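Adhesion and penetration protein autotransporter (Haemophilus influenzae, PDB 3SYJ) is probably a serine protease whose secreted passenger domain, a long beta helix bearing a protease domain, mediates adherence to host cells and bacterial aggregation. Local coordinates at residues Thr457-Asp462 and Arg479-Gly484; Met500-Asn505 and Phe543-Lys548; Lys409-Val414 and Lys430-Gln435. All coordinates share one frame; numbering follows the deposited sequence.

Interaction 1 (Thr457-Asp462 and Arg479-Gly484); sequences TVQLND and RLDLNG
Q459 and D481 stand side by side on neighbouring parallel strands of the beta helix and point the same way, the Q459 amide turned 72° from the D481 carboxylate. CG of Q459 lies 3.7 Å from OD2 of D481. A water bridges the pair, donating to Q459 OE1 and to D481 OD2; OE1 also accepts from K430 NZ on the preceding turn.

The other face of these strands is apolar and turned inward. There V458 CG1 meets L480 CD1 at 3.9 Å, the two side chains slanting across each other. Just past the paired strands, L460 and L482 lie side by side and touch through CD1 and CD2. Between the faces, D481 N gives a 2.7 Å bond to V458 O.

Where the second strand ends, N483 has CG anti to its backbone N (chi1 -175°); its ND2 reaches L460 O at 3.0 Å from above that carbonyl's plane, and its OD1 accepts from N505 ND2. OD1 of D481 accepts from N483 N, an Asx turn, and also takes the backbone N of H504 from the next turn.

The chemistry thus divides by face: leucines and valine fill the interior, while on the outer face an amide, a carboxylate and a water link these two strands, and in the turn beyond, N483 satisfies the L460 carbonyl.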
loop_
_atom_site.group_PDB
_atom_site.type_symbol
_atom_site.label_atom_id
_atom_site.label_comp_id
_atom_site.label_asym_id
_atom_site.label_seq_id
_atom_site.Cartn_x
_atom_site.Cartn_y
_atom_site.Cartn_z
ATOM N N THR A 457 -1.106 -6.477 47.900
ATOM C CA THR A 457 -0.126 -6.917 46.910
ATOM C C THR A 457 0.909 -7.854 47.532
ATOM O O THR A 457 1.468 -7.577 48.594
ATOM C CB THR A 457 0.631 -5.714 46.283
ATOM O OG1 THR A 457 -0.278 -4.896 45.536
ATOM C CG2 THR A 457 1.753 -6.189 45.360
ATOM N N VAL A 458 1.167 -8.966 46.864
ATOM C CA VAL A 458 2.280 -9.815 47.237
ATOM C C VAL A 458 3.348 -9.656 46.171
ATOM O O VAL A 458 3.080 -9.861 44.992
ATOM C CB VAL A 458 1.866 -11.292 47.337
ATOM C CG1 VAL A 458 3.086 -12.183 47.312
ATOM C CG2 VAL A 458 1.031 -11.532 48.600
ATOM N N GLN A 459 4.548 -9.275 46.595
ATOM C CA GLN A 459 5.668 -9.040 45.687
ATOM C C GLN A 459 6.769 -10.069 45.950
ATOM O O GLN A 459 7.150 -10.304 47.100
ATOM C CB GLN A 459 6.204 -7.617 45.878
ATOM C CG GLN A 459 7.506 -7.298 45.152
ATOM C CD GLN A 459 8.019 -5.912 45.504
ATOM O OE1 GLN A 459 7.271 -4.938 45.479
ATOM N NE2 GLN A 459 9.302 -5.819 45.844
ATOM N N LEU A 460 7.267 -10.687 44.885
ATOM C CA LEU A 460 8.281 -11.729 45.013
ATOM C C LEU A 460 9.686 -11.144 44.888
ATOM O O LEU A 460 10.033 -10.552 43.864
ATOM C CB LEU A 460 8.078 -12.811 43.944
ATOM C CG LEU A 460 6.680 -13.420 43.813
ATOM C CD1 LEU A 460 6.680 -14.590 42.823
ATOM C CD2 LEU A 460 6.169 -13.864 45.172
ATOM N N ASN A 461 10.492 -11.319 45.928
ATOM C CA ASN A 461 11.887 -10.908 45.869
ATOM C C ASN A 461 12.845 -12.090 45.854
ATOM O O ASN A 461 14.031 -11.929 46.107
ATOM C CB ASN A 461 12.231 -9.959 47.018
ATOM C CG ASN A 461 11.925 -8.509 46.686
ATOM O OD1 ASN A 461 12.510 -7.598 47.262
ATOM N ND2 ASN A 461 11.011 -8.293 45.745
ATOM N N ASP A 462 12.325 -13.274 45.544
ATOM C CA ASP A 462 13.144 -14.484 45.492
ATOM C C ASP A 462 12.344 -15.639 44.905
ATOM O O ASP A 462 11.120 -15.548 44.756
ATOM C CB ASP A 462 13.655 -14.845 46.892
ATOM C CG ASP A 462 14.767 -15.898 46.871
ATOM O OD1 ASP A 462 15.307 -16.210 45.786
ATOM O OD2 ASP A 462 15.106 -16.418 47.956
ATOM N N ARG A 479 -3.115 -8.135 44.136
ATOM C CA ARG A 479 -2.042 -8.217 43.134
ATOM C C ARG A 479 -0.931 -9.157 43.544
ATOM O O ARG A 479 -0.341 -9.007 44.612
ATOM C CB ARG A 479 -1.446 -6.830 42.831
ATOM C CG ARG A 479 -2.262 -5.997 41.851
ATOM C CD ARG A 479 -1.749 -4.562 41.716
ATOM N NE ARG A 479 -2.859 -3.612 41.685
ATOM C CZ ARG A 479 -3.663 -3.438 40.642
ATOM N NH1 ARG A 479 -3.472 -4.138 39.536
ATOM N NH2 ARG A 479 -4.652 -2.564 40.693
ATOM N N LEU A 480 -0.659 -10.138 42.698
ATOM C CA LEU A 480 0.547 -10.933 42.821
ATOM C C LEU A 480 1.542 -10.340 41.831
ATOM O O LEU A 480 1.385 -10.489 40.615
ATOM C CB LEU A 480 0.275 -12.406 42.498
ATOM C CG LEU A 480 1.517 -13.292 42.355
ATOM C CD1 LEU A 480 2.367 -13.234 43.614
ATOM C CD2 LEU A 480 1.160 -14.741 42.010
ATOM N N ASP A 481 2.537 -9.630 42.356
ATOM C CA ASP A 481 3.573 -9.011 41.529
ATOM C C ASP A 481 4.792 -9.921 41.457
ATOM O O ASP A 481 5.573 -10.009 42.404
ATOM C CB ASP A 481 3.964 -7.631 42.079
ATOM C CG ASP A 481 5.180 -7.040 41.372
ATOM O OD1 ASP A 481 5.420 -7.382 40.194
ATOM O OD2 ASP A 481 5.898 -6.226 41.997
ATOM N N LEU A 482 4.936 -10.595 40.320
ATOM C CA LEU A 482 6.021 -11.537 40.091
ATOM C C LEU A 482 7.396 -10.874 40.136
ATOM O O LEU A 482 8.415 -11.544 40.322
ATOM C CB LEU A 482 5.824 -12.219 38.741
ATOM C CG LEU A 482 4.502 -12.967 38.602
ATOM C CD1 LEU A 482 4.468 -13.633 37.262
ATOM C CD2 LEU A 482 4.373 -13.988 39.717
ATOM N N ASN A 483 7.419 -9.558 39.943
ATOM C CA ASN A 483 8.642 -8.789 40.082
ATOM C C ASN A 483 9.829 -9.476 39.425
ATOM O O ASN A 483 10.877 -9.643 40.047
ATOM C CB ASN A 483 8.935 -8.549 41.561
ATOM C CG ASN A 483 10.141 -7.650 41.783
ATOM O OD1 ASN A 483 10.502 -6.855 40.914
ATOM N ND2 ASN A 483 10.769 -7.775 42.951
ATOM N N GLY A 484 9.646 -9.893 38.174
ATOM C CA GLY A 484 10.725 -10.460 37.386
ATOM C C GLY A 484 10.969 -11.936 37.608
ATOM O O GLY A 484 11.913 -12.503 37.064
HETATM O O HOH W 1 4.998 -4.805 43.821
#

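Interaction 2 (Met500-Asn505 and Phe543-Lys548); sequences MIVNHN and FGETDK
The parallel beta ladder of the beta helix passes here from strand 499-502 to the short strand 542-543, where I501 pairs with F543 before segment 543-548 turns off into a loop. G544 N bonds I501 O almost straight, at 2.8 Å and 176°. With phi at 108°, a CB on G544 would collide with the carbonyl oxygen of F543, which suits glycine.

On the interior face I501 and F543 lie side by side, pointing the same way, and CD1 of I501 comes obliquely to CE1 of the ring at 3.9 Å. L570 and T574 of the following turn also touch the F543 ring. V502 CG1 packs on the backbone of the loop, 3.6 Å from G544 O.

Beyond the strand, E545 bends back at chi2 (61°) and presents its carboxylate to H504. The ring of H504 has CG2 of V502 over one face, displaced toward the rim. OE2 of E545 is engaged twice: it accepts from D547 N on its anti lone pair and forms a salt bridge with R479. The glutamate therefore joins its own loop to two earlier turns, and its charge is probably well compensated. Its other oxygen, OE1, lies nearly in the H504 ring plane and accepts from NE2 at 2.8 Å.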
loop_
_atom_site.group_PDB
_atom_site.type_symbol
_atom_site.label_atom_id
_atom_site.label_comp_id
_atom_site.label_asym_id
_atom_site.label_seq_id
_atom_site.Cartn_x
_atom_site.Cartn_y
_atom_site.Cartn_z
ATOM N N MET A 500 -5.327 -10.578 40.316
ATOM C CA MET A 500 -4.423 -9.999 39.323
ATOM C C MET A 500 -3.019 -10.549 39.426
ATOM O O MET A 500 -2.403 -10.538 40.495
ATOM C CB MET A 500 -4.384 -8.476 39.423
ATOM C CG MET A 500 -5.707 -7.823 39.103
ATOM S SD MET A 500 -5.726 -6.034 39.307
ATOM C CE MET A 500 -7.496 -5.757 39.249
ATOM N N ILE A 501 -2.514 -11.038 38.302
ATOM C CA ILE A 501 -1.120 -11.430 38.221
ATOM C C ILE A 501 -0.388 -10.440 37.336
ATOM O O ILE A 501 -0.749 -10.256 36.175
ATOM C CB ILE A 501 -0.971 -12.853 37.715
ATOM C CG1 ILE A 501 -1.744 -13.791 38.650
ATOM C CG2 ILE A 501 0.509 -13.235 37.609
ATOM C CD1 ILE A 501 -1.379 -15.242 38.500
ATOM N N VAL A 502 0.623 -9.785 37.903
ATOM C CA VAL A 502 1.324 -8.703 37.214
ATOM C C VAL A 502 2.842 -8.803 37.385
ATOM O O VAL A 502 3.340 -9.633 38.147
ATOM C CB VAL A 502 0.855 -7.303 37.713
ATOM C CG1 VAL A 502 -0.671 -7.174 37.619
ATOM C CG2 VAL A 502 1.333 -7.043 39.134
ATOM N N ASN A 503 3.567 -7.963 36.653
ATOM C CA ASN A 503 5.010 -7.823 36.822
ATOM C C ASN A 503 5.368 -6.353 36.799
ATOM O O ASN A 503 5.415 -5.744 35.735
ATOM C CB ASN A 503 5.780 -8.563 35.725
ATOM C CG ASN A 503 7.287 -8.372 35.840
ATOM O OD1 ASN A 503 7.798 -8.071 36.917
ATOM N ND2 ASN A 503 8.001 -8.558 34.732
ATOM N N HIS A 504 5.608 -5.780 37.972
ATOM C CA HIS A 504 5.933 -4.363 38.053
ATOM C C HIS A 504 7.407 -4.080 37.798
ATOM O O HIS A 504 7.833 -2.931 37.847
ATOM C CB HIS A 504 5.521 -3.782 39.404
ATOM C CG HIS A 504 4.041 -3.627 39.563
ATOM N ND1 HIS A 504 3.423 -3.571 40.794
ATOM C CD2 HIS A 504 3.054 -3.534 38.641
ATOM C CE1 HIS A 504 2.121 -3.436 40.621
ATOM N NE2 HIS A 504 1.869 -3.415 39.325
ATOM N N ASN A 505 8.181 -5.127 37.540
ATOM C CA ASN A 505 9.605 -4.952 37.287
ATOM C C ASN A 505 9.844 -4.401 35.886
ATOM O O ASN A 505 9.423 -4.991 34.888
ATOM C CB ASN A 505 10.368 -6.258 37.512
ATOM C CG ASN A 505 11.869 -6.041 37.663
ATOM O OD1 ASN A 505 12.534 -5.522 36.761
ATOM N ND2 ASN A 505 12.412 -6.463 38.798
ATOM N N PHE A 543 -4.321 -10.973 33.841
ATOM C CA PHE A 543 -2.887 -11.123 33.590
ATOM C C PHE A 543 -2.361 -9.822 33.010
ATOM O O PHE A 543 -2.731 -9.433 31.907
ATOM C CB PHE A 543 -2.615 -12.262 32.609
ATOM C CG PHE A 543 -2.828 -13.622 33.192
ATOM C CD1 PHE A 543 -1.927 -14.143 34.104
ATOM C CD2 PHE A 543 -3.926 -14.381 32.833
ATOM C CE1 PHE A 543 -2.118 -15.393 34.652
ATOM C CE2 PHE A 543 -4.124 -15.645 33.376
ATOM C CZ PHE A 543 -3.218 -16.151 34.286
ATOM N N GLY A 544 -1.511 -9.134 33.759
ATOM C CA GLY A 544 -1.001 -7.853 33.314
ATOM C C GLY A 544 -1.616 -6.739 34.133
ATOM O O GLY A 544 -2.720 -6.878 34.663
ATOM N N GLU A 545 -0.898 -5.631 34.246
ATOM C CA GLU A 545 -1.359 -4.508 35.038
ATOM C C GLU A 545 -2.288 -3.630 34.211
ATOM O O GLU A 545 -1.972 -3.279 33.073
ATOM C CB GLU A 545 -0.166 -3.698 35.539
ATOM C CG GLU A 545 -0.553 -2.465 36.331
ATOM C CD GLU A 545 -1.343 -2.802 37.582
ATOM O OE1 GLU A 545 -0.777 -3.436 38.499
ATOM O OE2 GLU A 545 -2.533 -2.429 37.645
ATOM N N THR A 546 -3.439 -3.280 34.773
ATOM C CA THR A 546 -4.374 -2.405 34.073
ATOM C C THR A 546 -4.264 -0.951 34.528
ATOM O O THR A 546 -4.689 -0.046 33.815
ATOM C CB THR A 546 -5.829 -2.861 34.261
ATOM O OG1 THR A 546 -6.063 -3.132 35.648
ATOM C CG2 THR A 546 -6.105 -4.116 33.438
ATOM N N ASP A 547 -3.704 -0.732 35.714
ATOM C CA ASP A 547 -3.560 0.619 36.253
ATOM C C ASP A 547 -2.473 1.387 35.514
ATOM O O ASP A 547 -1.300 0.998 35.532
ATOM C CB ASP A 547 -3.248 0.590 37.749
ATOM C CG ASP A 547 -3.171 1.988 38.357
ATOM O OD1 ASP A 547 -3.292 2.977 37.597
ATOM O OD2 ASP A 547 -2.995 2.100 39.591
ATOM N N LYS A 548 -2.863 2.483 34.872
ATOM C CA LYS A 548 -1.924 3.275 34.084
ATOM C C LYS A 548 -0.792 3.855 34.937
ATOM O O LYS A 548 0.313 4.074 34.446
ATOM C CB LYS A 548 -2.657 4.400 33.354
ATOM C CG LYS A 548 -3.677 3.927 32.333
ATOM C CD LYS A 548 -3.001 3.299 31.132
ATOM C CE LYS A 548 -3.983 3.109 29.980
ATOM N NZ LYS A 548 -3.296 2.550 28.777
#

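Interaction 3 (Lys409-Val414 and Lys430-Gln435); sequences KGTLHV and KVILEQ
H413 carries its CG anti to the backbone N (chi1 179°), which sends CG out on the face that I432 of the next strand shares; the ring then crosses I432 at a slant. T411 at chi1 -62° has its methyl CG2 anti to N and its OG1 beside it. Both residues sit on the outer face of a parallel rung pair in the beta helix, strands 411-414 and 430-433, whose segment axes come within 4.6 Å.

The backbone ladder is regular. L412 is held from both ends, its N donating to K430 O at 2.7 Å and its O accepting from I432 N, and V414 is held likewise by I432 O and E434 N.

Outside, T411 CG2 touches CD1 of I432 at 3.8 Å. T411 and K430 lie side by side, and a water joins T411 OG1 to K430 NZ, whose main partner is Q459.

Between the two strands the inner-face contacts are mainly aliphatic: V414 CG2 meets V431 CG1 at 4.0 Å, and L412 CB meets V431 CG2. L433 points the same way and packs on V458 and L460 of the next turn, continuing the hydrophobic interior. At the end of the strands V414 CG1 lies 3.5 Å from NE2 of Q435.

I432 CG2 approaches ND1 of H413 obliquely at 3.7 Å. At the ring's edge, near its plane, OE1 of E434 sits 3.0 Å from H413 CE1, with the carboxylate turned 21° from the ring.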
loop_
_atom_site.group_PDB
_atom_site.type_symbol
_atom_site.label_atom_id
_atom_site.label_comp_id
_atom_site.label_asym_id
_atom_site.label_seq_id
_atom_site.Cartn_x
_atom_site.Cartn_y
_atom_site.Cartn_z
ATOM N N LYS A 409 -1.859 0.235 54.722
ATOM C CA LYS A 409 -1.350 0.515 53.387
ATOM C C LYS A 409 0.159 0.295 53.268
ATOM O O LYS A 409 0.695 0.305 52.165
ATOM C CB LYS A 409 -1.683 1.951 52.979
ATOM C CG LYS A 409 -3.163 2.241 52.794
ATOM C CD LYS A 409 -3.362 3.710 52.469
ATOM C CE LYS A 409 -4.835 4.067 52.412
ATOM N NZ LYS A 409 -5.545 3.271 51.367
ATOM N N GLY A 410 0.839 0.107 54.397
ATOM C CA GLY A 410 2.288 -0.036 54.397
ATOM C C GLY A 410 2.800 -1.397 53.961
ATOM O O GLY A 410 2.018 -2.295 53.632
ATOM N N THR A 411 4.125 -1.547 53.977
ATOM C CA THR A 411 4.798 -2.758 53.504
ATOM C C THR A 411 5.313 -3.670 54.628
ATOM O O THR A 411 5.832 -3.202 55.636
ATOM C CB THR A 411 5.968 -2.398 52.564
ATOM O OG1 THR A 411 5.455 -1.711 51.415
ATOM C CG2 THR A 411 6.711 -3.644 52.118
ATOM N N LEU A 412 5.146 -4.974 54.440
ATOM C CA LEU A 412 5.684 -5.979 55.344
ATOM C C LEU A 412 6.711 -6.743 54.533
ATOM O O LEU A 412 6.353 -7.509 53.646
ATOM C CB LEU A 412 4.589 -6.959 55.763
ATOM C CG LEU A 412 4.506 -7.505 57.189
ATOM C CD1 LEU A 412 4.291 -9.018 57.163
ATOM C CD2 LEU A 412 5.722 -7.163 58.009
ATOM N N HIS A 413 7.987 -6.525 54.817
ATOM C CA HIS A 413 9.044 -7.213 54.092
ATOM C C HIS A 413 9.433 -8.476 54.862
ATOM O O HIS A 413 10.191 -8.415 55.820
ATOM C CB HIS A 413 10.236 -6.263 53.899
ATOM C CG HIS A 413 11.398 -6.866 53.176
ATOM N ND1 HIS A 413 11.297 -8.021 52.432
ATOM C CD2 HIS A 413 12.682 -6.454 53.053
ATOM C CE1 HIS A 413 12.471 -8.307 51.900
ATOM N NE2 HIS A 413 13.330 -7.371 52.262
ATOM N N VAL A 414 8.890 -9.615 54.451
ATOM C CA VAL A 414 9.141 -10.879 55.148
ATOM C C VAL A 414 10.525 -11.431 54.826
ATOM O O VAL A 414 10.859 -11.675 53.661
ATOM C CB VAL A 414 8.081 -11.936 54.788
ATOM C CG1 VAL A 414 8.389 -13.277 55.464
ATOM C CG2 VAL A 414 6.713 -11.438 55.181
ATOM N N LYS A 430 1.315 -3.970 51.040
ATOM C CA LYS A 430 2.231 -4.864 50.343
ATOM C C LYS A 430 2.995 -5.783 51.280
ATOM O O LYS A 430 3.438 -5.382 52.350
ATOM C CB LYS A 430 3.222 -4.079 49.488
ATOM C CG LYS A 430 4.012 -4.953 48.532
ATOM C CD LYS A 430 5.330 -4.310 48.124
ATOM C CE LYS A 430 5.119 -3.120 47.210
ATOM N NZ LYS A 430 6.426 -2.468 46.919
ATOM N N VAL A 431 3.129 -7.032 50.861
ATOM C CA VAL A 431 3.959 -7.997 51.550
ATOM C C VAL A 431 4.986 -8.419 50.525
ATOM O O VAL A 431 4.631 -8.876 49.435
ATOM C CB VAL A 431 3.155 -9.234 51.958
ATOM C CG1 VAL A 431 4.082 -10.386 52.306
ATOM C CG2 VAL A 431 2.210 -8.905 53.115
ATOM N N ILE A 432 6.258 -8.234 50.861
ATOM C CA ILE A 432 7.354 -8.696 50.019
ATOM C C ILE A 432 7.874 -10.003 50.596
ATOM O O ILE A 432 8.162 -10.086 51.789
ATOM C CB ILE A 432 8.500 -7.664 49.975
ATOM C CG1 ILE A 432 7.995 -6.330 49.417
ATOM C CG2 ILE A 432 9.651 -8.190 49.155
ATOM C CD1 ILE A 432 9.014 -5.202 49.494
ATOM N N LEU A 433 7.975 -11.027 49.757
ATOM C CA LEU A 433 8.465 -12.326 50.200
ATOM C C LEU A 433 9.946 -12.476 49.912
ATOM O O LEU A 433 10.357 -12.527 48.753
ATOM C CB LEU A 433 7.714 -13.455 49.502
ATOM C CG LEU A 433 6.192 -13.431 49.637
ATOM C CD1 LEU A 433 5.591 -14.593 48.862
ATOM C CD2 LEU A 433 5.805 -13.483 51.114
ATOM N N GLU A 434 10.741 -12.550 50.975
ATOM C CA GLU A 434 12.161 -12.850 50.839
ATOM C C GLU A 434 12.694 -13.694 52.001
ATOM O O GLU A 434 13.708 -13.343 52.602
ATOM C CB GLU A 434 12.984 -11.555 50.698
ATOM C CG GLU A 434 14.254 -11.740 49.862
ATOM C CD GLU A 434 15.141 -10.508 49.804
ATOM O OE1 GLU A 434 14.703 -9.418 50.223
ATOM O OE2 GLU A 434 16.290 -10.637 49.331
ATOM N N GLN A 435 12.018 -14.798 52.321
ATOM C CA GLN A 435 12.528 -15.711 53.342
ATOM C C GLN A 435 13.927 -16.133 52.963
ATOM O O GLN A 435 14.202 -16.368 51.785
ATOM C CB GLN A 435 11.686 -16.983 53.444
ATOM C CG GLN A 435 10.473 -16.878 54.312
ATOM C CD GLN A 435 10.774 -16.926 55.788
ATOM O OE1 GLN A 435 11.133 -17.964 56.348
ATOM N NE2 GLN A 435 10.590 -15.804 56.436
HETATM O O HOH W 2 7.112 -0.619 49.166
#

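In the fold
All three contacts belong to one parallel ladder of the beta helix, met in chain order as interaction 3, interaction 1 and interaction 2. Interactions 3 and 1 are joined directly, T457 and Q459 pairing with V431 through the backbone; 1 and 2 meet through neighbouring strands 478-481 and 499-502. Interactions 1 and 3 are partly buried, with an aliphatic interior face and a largely polar, water-bridged outer face, I432 being an aliphatic exception in interaction 3. Interaction 2 is buried and differs in kind: it has a single bridge, an aromatic ring in its interior face, and a histidine-carboxylate bond. The R479-E545 salt bridge links it to interaction 1. Interactions 2 and 3 do not touch.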